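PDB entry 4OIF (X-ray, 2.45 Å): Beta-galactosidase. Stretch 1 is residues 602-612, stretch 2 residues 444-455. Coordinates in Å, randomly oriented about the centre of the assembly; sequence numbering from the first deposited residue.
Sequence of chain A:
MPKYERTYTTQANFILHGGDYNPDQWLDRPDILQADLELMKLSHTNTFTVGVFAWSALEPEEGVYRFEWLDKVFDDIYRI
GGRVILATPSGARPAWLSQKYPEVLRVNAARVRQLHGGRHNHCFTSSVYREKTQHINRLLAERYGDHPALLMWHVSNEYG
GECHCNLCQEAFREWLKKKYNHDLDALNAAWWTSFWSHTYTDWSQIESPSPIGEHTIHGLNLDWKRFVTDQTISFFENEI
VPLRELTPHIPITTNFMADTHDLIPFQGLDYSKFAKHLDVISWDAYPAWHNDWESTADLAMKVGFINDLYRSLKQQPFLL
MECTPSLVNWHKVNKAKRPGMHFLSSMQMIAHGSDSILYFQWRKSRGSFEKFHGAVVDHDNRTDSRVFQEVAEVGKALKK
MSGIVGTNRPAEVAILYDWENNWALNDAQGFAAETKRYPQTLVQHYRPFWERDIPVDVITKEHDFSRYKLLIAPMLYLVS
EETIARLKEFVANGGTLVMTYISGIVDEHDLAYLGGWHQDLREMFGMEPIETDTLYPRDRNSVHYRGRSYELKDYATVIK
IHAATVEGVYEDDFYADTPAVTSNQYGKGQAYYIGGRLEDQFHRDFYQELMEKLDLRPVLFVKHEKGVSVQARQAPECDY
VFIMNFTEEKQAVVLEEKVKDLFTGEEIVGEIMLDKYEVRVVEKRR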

# COMPACT_ATOMS: atom_id res chain seq x y z
N PHE A 602 2.86 28.39 -21.70
CA PHE A 602 1.56 28.89 -22.14
C PHE A 602 1.04 29.93 -21.17
O PHE A 602 0.63 31.01 -21.58
CB PHE A 602 0.50 27.81 -22.28
CG PHE A 602 -0.88 28.37 -22.56
CD1 PHE A 602 -1.23 28.78 -23.83
CD2 PHE A 602 -1.80 28.53 -21.54
CE1 PHE A 602 -2.48 29.32 -24.09
CE2 PHE A 602 -3.05 29.08 -21.80
CZ PHE A 602 -3.39 29.47 -23.07
N HIS A 603 1.04 29.60 -19.88
CA HIS A 603 0.54 30.53 -18.89
C HIS A 603 1.40 31.78 -18.85
O HIS A 603 0.88 32.89 -18.71
CB HIS A 603 0.47 29.86 -17.51
CG HIS A 603 -0.41 28.65 -17.50
ND1 HIS A 603 0.06 27.39 -17.19
CD2 HIS A 603 -1.72 28.50 -17.79
CE1 HIS A 603 -0.93 26.52 -17.29
NE2 HIS A 603 -2.02 27.16 -17.65
N ARG A 604 2.70 31.60 -19.02
CA ARG A 604 3.58 32.75 -19.09
C ARG A 604 3.13 33.70 -20.20
O ARG A 604 2.91 34.88 -19.95
CB ARG A 604 5.02 32.32 -19.30
CG ARG A 604 5.64 31.63 -18.09
CD ARG A 604 7.16 31.60 -18.21
NE ARG A 604 7.74 30.76 -17.19
CZ ARG A 604 8.16 29.51 -17.40
NH1 ARG A 604 8.08 28.96 -18.61
NH2 ARG A 604 8.68 28.82 -16.39
N ASP A 605 2.93 33.19 -21.41
CA ASP A 605 2.59 34.04 -22.56
C ASP A 605 1.17 34.64 -22.46
O ASP A 605 0.95 35.86 -22.66
CB ASP A 605 2.77 33.23 -23.85
CG ASP A 605 4.24 32.77 -24.07
OD1 ASP A 605 5.16 33.28 -23.40
OD2 ASP A 605 4.49 31.90 -24.93
N PHE A 606 0.21 33.79 -22.12
CA PHE A 606 -1.19 34.16 -21.96
C PHE A 606 -1.35 35.29 -20.95
O PHE A 606 -1.94 36.37 -21.21
CB PHE A 606 -2.00 32.92 -21.53
CG PHE A 606 -3.47 33.17 -21.40
CD1 PHE A 606 -4.31 33.05 -22.49
CD2 PHE A 606 -4.02 33.54 -20.18
CE1 PHE A 606 -5.68 33.30 -22.37
CE2 PHE A 606 -5.37 33.79 -20.06
CZ PHE A 606 -6.21 33.67 -21.16
N TYR A 607 -0.79 35.04 -19.77
CA TYR A 607 -0.91 35.99 -18.69
C TYR A 607 -0.01 37.20 -18.91
O TYR A 607 -0.27 38.26 -18.36
CB TYR A 607 -0.62 35.32 -17.35
CG TYR A 607 -1.78 34.48 -16.86
CD1 TYR A 607 -3.03 35.05 -16.66
CD2 TYR A 607 -1.63 33.13 -16.62
CE1 TYR A 607 -4.10 34.29 -16.23
CE2 TYR A 607 -2.69 32.36 -16.18
CZ TYR A 607 -3.92 32.95 -15.98
OH TYR A 607 -4.97 32.19 -15.55
N GLN A 608 1.02 37.05 -19.74
CA GLN A 608 1.85 38.20 -20.07
C GLN A 608 1.00 39.18 -20.82
O GLN A 608 1.01 40.39 -20.54
CB GLN A 608 3.06 37.80 -20.91
CG GLN A 608 4.07 38.93 -21.04
CD GLN A 608 4.64 39.36 -19.69
OE1 GLN A 608 4.81 38.53 -18.79
NE2 GLN A 608 4.92 40.65 -19.55
N GLU A 609 0.27 38.63 -21.79
CA GLU A 609 -0.67 39.46 -22.55
C GLU A 609 -1.69 40.11 -21.64
O GLU A 609 -2.01 41.29 -21.81
CB GLU A 609 -1.37 38.66 -23.63
CG GLU A 609 -0.49 38.36 -24.81
CD GLU A 609 -1.17 38.69 -26.11
OE1 GLU A 609 -2.33 39.16 -26.06
OE2 GLU A 609 -0.56 38.47 -27.17
N LEU A 610 -2.21 39.35 -20.68
CA LEU A 610 -3.15 40.00 -19.75
C LEU A 610 -2.50 41.10 -18.89
O LEU A 610 -3.16 42.07 -18.52
CB LEU A 610 -3.83 38.96 -18.86
CG LEU A 610 -4.99 38.25 -19.56
CD1 LEU A 610 -5.63 37.18 -18.67
CD2 LEU A 610 -6.04 39.26 -20.03
N MET A 611 -1.21 40.96 -18.59
CA MET A 611 -0.48 41.92 -17.75
C MET A 611 -0.22 43.21 -18.52
O MET A 611 -0.27 44.31 -17.95
CB MET A 611 0.87 41.34 -17.29
CG MET A 611 0.84 40.27 -16.21
SD MET A 611 2.45 39.42 -16.16
CE MET A 611 2.10 38.05 -15.07
N GLU A 612 0.09 43.09 -19.80
CA GLU A 612 0.24 44.28 -20.62
C GLU A 612 -1.13 44.93 -20.80
O GLU A 612 -1.28 46.14 -20.61
CB GLU A 612 0.88 43.93 -21.95
CG GLU A 612 2.33 43.50 -21.80
CD GLU A 612 2.91 42.86 -23.06
OE1 GLU A 612 2.16 42.73 -24.05
OE2 GLU A 612 4.10 42.49 -23.04
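Stretch 2, residues 444-455: QHYRPFWERDIP

The strongest tie between the two segments is a salt bridge between two partly exposed residues. Arg604 NE donates to Glu451 OE1 at 2.7 Å and Arg604 NH2 to Glu451 OE2 at 3.2 Å, so the carboxylate meets the guanidinium at its edge with two nearly straight hydrogen bonds. Glu451 reaches this position with an extended chi2 (t), and its OE2 also forms a long salt bridge, 3.9 Å, with Arg447 NH1 of its own helix. One turn further along stretch 1, Gln608 OE1 accepts a hydrogen bond from Arg452 NE at 2.8 Å and a weak one from Arg452 NH2 at 3.1 Å. A third polar link is more buried: Tyr607 OH and His445 ND1 lie 2.9 Å apart in an almost linear hydrogen bond, each atom lying at the edge of the other's ring, near its plane. Water 1 adds an indirect connection, donating to Gln444 O at 2.8 Å and hydrogen bonding to His603 ND1 at 3.1 Å.

These links join two helices. Stretch 1 is helical throughout, whereas stretch 2 enters already helical at Gln444 and leaves helical phi/psi at Asp453, with a kink at Pro448 and Phe449, whose N atoms lack bonds to the preceding turn. The N-to-C directions differ by 64°, with a signed crossing angle of -64°, and the axes approach to 8.6 Å. Near the crossing, Arg604 CA and Pro448 CA are just 5.1 Å apart. Pro448 fits as a knob among His603, Arg604, Tyr607 and Met611, its CG 3.6 Å from His603 O, 3.8 Å from Arg604 N and 4.0 Å from Tyr607 CD2.

Aromatic packing extends from this knob. His603 directs its edge toward the face of His445, with NE2 of His603 3.7 Å from NE2 of His445. Phe449 presents its edge to the face of Tyr607 in an offset arrangement, Phe449 CZ lying 3.5 Å from Tyr607 CD1. The face of Phe449 in turn receives Met611, whose CE is 3.6 Å from Phe449 CD1 and 3.8 Å from the ring centroid, in a CH-pi contact.

Met611 carries the packing beyond the helix of stretch 2. There Asp453 adopts positive phi in a Schellman motif, with Asp453 N bonded to Trp450 O at 3.1 Å and Ile454 N to Phe449 O at 2.8 Å. The chain then becomes extended, and Ile454 CD1 packs 3.6 Å from Met611 CG. Altogether the contact buries 671 Å², counting both sides.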

# COMPACT_ATOMS: atom_id res chain seq x y z
N GLN A 444 -0.11 26.63 -10.59
CA GLN A 444 0.33 26.79 -11.98
C GLN A 444 -0.13 28.12 -12.53
O GLN A 444 0.59 28.76 -13.32
CB GLN A 444 -0.20 25.67 -12.87
CG GLN A 444 0.43 24.33 -12.62
CD GLN A 444 1.83 24.49 -12.08
OE1 GLN A 444 2.75 24.93 -12.79
NE2 GLN A 444 2.02 24.15 -10.80
N HIS A 445 -1.31 28.56 -12.14
CA HIS A 445 -1.76 29.85 -12.67
C HIS A 445 -1.14 31.04 -11.93
O HIS A 445 -0.97 32.12 -12.49
CB HIS A 445 -3.28 29.89 -12.67
CG HIS A 445 -3.88 28.98 -13.71
ND1 HIS A 445 -4.43 29.46 -14.88
CD2 HIS A 445 -3.92 27.63 -13.79
CE1 HIS A 445 -4.82 28.44 -15.62
NE2 HIS A 445 -4.53 27.32 -14.98
N TYR A 446 -0.75 30.81 -10.69
CA TYR A 446 -0.01 31.77 -9.90
C TYR A 446 1.39 32.01 -10.48
O TYR A 446 1.90 33.13 -10.44
CB TYR A 446 0.07 31.25 -8.47
CG TYR A 446 0.79 32.07 -7.43
CD1 TYR A 446 0.18 33.16 -6.83
CD2 TYR A 446 2.04 31.68 -6.95
CE1 TYR A 446 0.81 33.88 -5.83
CE2 TYR A 446 2.68 32.38 -5.94
CZ TYR A 446 2.05 33.48 -5.37
OH TYR A 446 2.68 34.20 -4.36
N ARG A 447 1.99 30.94 -11.01
CA ARG A 447 3.40 30.95 -11.40
C ARG A 447 3.87 32.19 -12.21
O ARG A 447 4.85 32.81 -11.83
CB ARG A 447 3.75 29.67 -12.18
CG ARG A 447 5.19 29.67 -12.69
CD ARG A 447 5.44 28.56 -13.69
NE ARG A 447 5.21 27.26 -13.10
CZ ARG A 447 6.08 26.65 -12.30
NH1 ARG A 447 7.24 27.23 -12.01
NH2 ARG A 447 5.79 25.46 -11.78
N PRO A 448 3.17 32.55 -13.30
CA PRO A 448 3.67 33.71 -14.06
C PRO A 448 3.66 35.01 -13.26
O PRO A 448 4.52 35.85 -13.47
CB PRO A 448 2.71 33.80 -15.25
CG PRO A 448 2.13 32.45 -15.38
CD PRO A 448 2.01 31.94 -13.97
N PHE A 449 2.71 35.16 -12.34
CA PHE A 449 2.62 36.38 -11.54
C PHE A 449 3.73 36.43 -10.50
O PHE A 449 4.33 37.48 -10.26
CB PHE A 449 1.23 36.49 -10.91
CG PHE A 449 0.14 36.63 -11.95
CD1 PHE A 449 -0.26 37.89 -12.38
CD2 PHE A 449 -0.41 35.51 -12.55
CE1 PHE A 449 -1.23 38.02 -13.37
CE2 PHE A 449 -1.38 35.63 -13.53
CZ PHE A 449 -1.79 36.89 -13.94
N TRP A 450 4.04 35.27 -9.92
CA TRP A 450 5.17 35.15 -9.01
C TRP A 450 6.46 35.47 -9.75
O TRP A 450 7.30 36.20 -9.24
CB TRP A 450 5.23 33.74 -8.40
CG TRP A 450 6.17 33.60 -7.23
CD1 TRP A 450 5.96 34.01 -5.94
CD2 TRP A 450 7.48 33.01 -7.25
NE1 TRP A 450 7.05 33.72 -5.16
CE2 TRP A 450 8.00 33.10 -5.94
CE3 TRP A 450 8.26 32.42 -8.25
CZ2 TRP A 450 9.27 32.62 -5.61
CZ3 TRP A 450 9.51 31.95 -7.92
CH2 TRP A 450 10.01 32.05 -6.61
N GLU A 451 6.60 34.93 -10.96
CA GLU A 451 7.81 35.13 -11.75
C GLU A 451 7.98 36.60 -12.17
O GLU A 451 9.08 37.03 -12.51
CB GLU A 451 7.81 34.20 -12.98
CG GLU A 451 8.09 32.73 -12.65
CD GLU A 451 8.08 31.81 -13.86
OE1 GLU A 451 7.85 32.29 -14.98
OE2 GLU A 451 8.28 30.58 -13.70
N ARG A 452 6.90 37.36 -12.12
CA ARG A 452 6.91 38.77 -12.47
C ARG A 452 6.78 39.69 -11.26
O ARG A 452 6.73 40.92 -11.40
CB ARG A 452 5.78 39.08 -13.45
CG ARG A 452 5.98 38.50 -14.83
CD ARG A 452 6.90 39.37 -15.64
NE ARG A 452 6.89 38.95 -17.04
CZ ARG A 452 7.96 38.51 -17.69
NH1 ARG A 452 9.13 38.45 -17.07
NH2 ARG A 452 7.86 38.15 -18.96
N ASP A 453 6.69 39.11 -10.07
CA ASP A 453 6.64 39.89 -8.84
C ASP A 453 5.37 40.72 -8.81
O ASP A 453 5.33 41.82 -8.26
CB ASP A 453 7.89 40.77 -8.72
CG ASP A 453 9.16 39.98 -8.90
OD1 ASP A 453 9.25 38.86 -8.34
OD2 ASP A 453 10.07 40.44 -9.62
N ILE A 454 4.32 40.19 -9.42
CA ILE A 454 3.04 40.86 -9.41
C ILE A 454 2.23 40.40 -8.20
O ILE A 454 2.01 39.20 -8.01
CB ILE A 454 2.28 40.59 -10.70
CG1 ILE A 454 3.05 41.24 -11.85
CG2 ILE A 454 0.87 41.13 -10.60
CD1 ILE A 454 2.28 41.33 -13.12
N PRO A 455 1.80 41.36 -7.36
CA PRO A 455 1.11 40.99 -6.13
C PRO A 455 -0.16 40.21 -6.45
O PRO A 455 -0.84 40.54 -7.42
CB PRO A 455 0.79 42.34 -5.47
CG PRO A 455 1.73 43.30 -6.11
CD PRO A 455 1.91 42.82 -7.51
O HOH W 1 2.38 27.67 -15.15